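Local coordinates for putative phosphatase (PDB 3SD7), which is a putative phosphatase of the haloacid dehalogenase-like family and probably hydrolyses phosphate esters, at residues Y112-I118 against V232-K236. Residues are numbered along the deposited sequence; the frame is centred on the assembly and turned at random.
Sequences YENMKEI and VESIK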
# COMPACT_ATOMS: atom_id res chain seq x y z
N TYR A 112 -1.55 -11.08 2.37
CA TYR A 112 -1.55 -11.36 3.80
C TYR A 112 -2.50 -12.50 4.09
O TYR A 112 -3.58 -12.59 3.52
CB TYR A 112 -1.84 -10.11 4.63
CG TYR A 112 -0.69 -9.16 4.62
CD1 TYR A 112 0.45 -9.43 5.37
CD2 TYR A 112 -0.72 -7.98 3.89
CE1 TYR A 112 1.55 -8.57 5.35
CE2 TYR A 112 0.39 -7.10 3.86
CZ TYR A 112 1.51 -7.42 4.62
OH TYR A 112 2.63 -6.61 4.64
N GLU A 113 -2.08 -13.39 4.98
CA GLU A 113 -2.90 -14.51 5.35
C GLU A 113 -4.27 -14.02 5.83
O GLU A 113 -4.36 -13.07 6.60
CB GLU A 113 -2.23 -15.31 6.47
CG GLU A 113 -2.72 -16.67 6.57
CD GLU A 113 -2.21 -17.55 5.43
OE1 GLU A 113 -2.92 -18.49 5.09
OE2 GLU A 113 -1.10 -17.29 4.87
N ASN A 114 -5.31 -14.66 5.31
CA ASN A 114 -6.74 -14.43 5.65
C ASN A 114 -7.39 -13.22 5.00
O ASN A 114 -8.59 -13.00 5.18
CB ASN A 114 -6.95 -14.40 7.16
CG ASN A 114 -6.42 -15.67 7.84
OD1 ASN A 114 -6.64 -16.78 7.35
ND2 ASN A 114 -5.72 -15.50 8.97
N MET A 115 -6.62 -12.47 4.23
CA MET A 115 -7.18 -11.27 3.61
C MET A 115 -8.23 -11.64 2.57
O MET A 115 -9.32 -11.03 2.54
CB MET A 115 -6.09 -10.40 3.02
CG MET A 115 -6.64 -9.07 2.47
SD MET A 115 -7.70 -8.08 3.54
CE MET A 115 -6.46 -7.39 4.70
N LYS A 116 -7.96 -12.66 1.75
CA LYS A 116 -8.96 -13.02 0.73
C LYS A 116 -10.31 -13.36 1.39
O LYS A 116 -11.36 -12.89 0.94
CB LYS A 116 -8.44 -14.12 -0.19
CG LYS A 116 -9.28 -14.29 -1.44
CD LYS A 116 -8.72 -15.38 -2.33
CE LYS A 116 -9.36 -15.35 -3.70
NZ LYS A 116 -10.85 -15.40 -3.64
N GLU A 117 -10.28 -14.14 2.47
CA GLU A 117 -11.48 -14.47 3.22
C GLU A 117 -12.22 -13.23 3.74
O GLU A 117 -13.44 -13.15 3.61
CB GLU A 117 -11.18 -15.41 4.41
CG GLU A 117 -12.31 -15.42 5.49
CD GLU A 117 -11.94 -16.16 6.76
OE1 GLU A 117 -11.59 -17.34 6.66
OE2 GLU A 117 -12.05 -15.55 7.87
N ILE A 118 -11.50 -12.27 4.33
CA ILE A 118 -12.21 -11.11 4.87
C ILE A 118 -12.79 -10.26 3.74
O ILE A 118 -13.91 -9.77 3.87
CB ILE A 118 -11.40 -10.27 5.90
CG1 ILE A 118 -10.39 -9.42 5.22
CG2 ILE A 118 -10.83 -11.16 7.06
CD1 ILE A 118 -11.02 -8.17 4.65
N VAL A 232 -5.11 -9.40 10.43
CA VAL A 232 -6.14 -9.33 9.40
C VAL A 232 -7.50 -9.76 9.92
O VAL A 232 -8.50 -9.07 9.69
CB VAL A 232 -5.71 -10.16 8.17
CG1 VAL A 232 -6.87 -10.36 7.20
CG2 VAL A 232 -4.49 -9.50 7.49
N GLU A 233 -7.55 -10.88 10.63
CA GLU A 233 -8.82 -11.39 11.14
C GLU A 233 -9.58 -10.38 12.01
O GLU A 233 -10.82 -10.36 12.00
CB GLU A 233 -8.63 -12.71 11.90
CG GLU A 233 -8.40 -13.96 11.01
CD GLU A 233 -9.59 -14.33 10.10
OE1 GLU A 233 -9.48 -15.33 9.35
OE2 GLU A 233 -10.63 -13.64 10.13
N SER A 234 -8.86 -9.56 12.76
CA SER A 234 -9.50 -8.55 13.61
C SER A 234 -10.25 -7.46 12.83
O SER A 234 -11.08 -6.76 13.42
CB SER A 234 -8.48 -7.91 14.55
OG SER A 234 -8.07 -8.85 15.52
N ILE A 235 -9.95 -7.28 11.54
CA ILE A 235 -10.68 -6.31 10.71
C ILE A 235 -12.20 -6.64 10.71
O ILE A 235 -13.03 -5.72 10.79
CB ILE A 235 -10.11 -6.27 9.28
CG1 ILE A 235 -8.70 -5.65 9.32
CG2 ILE A 235 -11.01 -5.46 8.34
CD1 ILE A 235 -7.91 -5.75 8.03
N LYS A 236 -12.53 -7.93 10.68
CA LYS A 236 -13.94 -8.42 10.72
C LYS A 236 -14.72 -7.91 11.92
O LYS A 236 -15.92 -7.65 11.83
CB LYS A 236 -13.99 -9.95 10.87
CG LYS A 236 -13.33 -10.79 9.79
CD LYS A 236 -13.56 -12.29 10.05
CE LYS A 236 -13.07 -12.72 11.42
NZ LYS A 236 -13.00 -14.21 11.53
O HOH W 1 -5.07 -12.98 10.81
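Val232 places CG1 anti to its own backbone N (chi1 168°), which directs this methyl against the chain at Asn114 and Met115. Met115 bends at chi2 and chi3, and its CE turns back toward the same methyl. CG1 of Val232 lies 3.6 Å from C of Asn114. The other methyl of Val232, CG2, rests on CB of Tyr112. CE of Met115 also meets CD1 of Ile235 at 4.0 Å, the two side chains crossing at about a right angle. Ile118 extends this apolar patch, with CG2 3.7 Å from CG of Lys236.

The outer edge is polar. The Glu233 carboxylate lies beside Asn114 and Glu117. OE2 of Glu117 is only 3.0 Å from OE1 of Glu233, and the two carboxylate planes are turned 54° apart. Lys236 NZ forms a salt bridge with Glu233 OE2 at 2.8 Å and lies 4.0 Å from Glu117 OE2. Its charge probably eases the repulsion. No direct hydrogen bond joins the segments; one water accepts from both Asn114 ND2 and Glu233 N.

On the Rossmann-like core of the family, the contact joins the start of helix 115-124, which leads into strand 128-133, to the turn after edge strand 227-229 and the first residues of C-terminal helix 235-239. Tyr212 touches both Met115 and Val232, and Leu40 packs on Met115 beside the two-stranded sheet of 41-42 and 110-111.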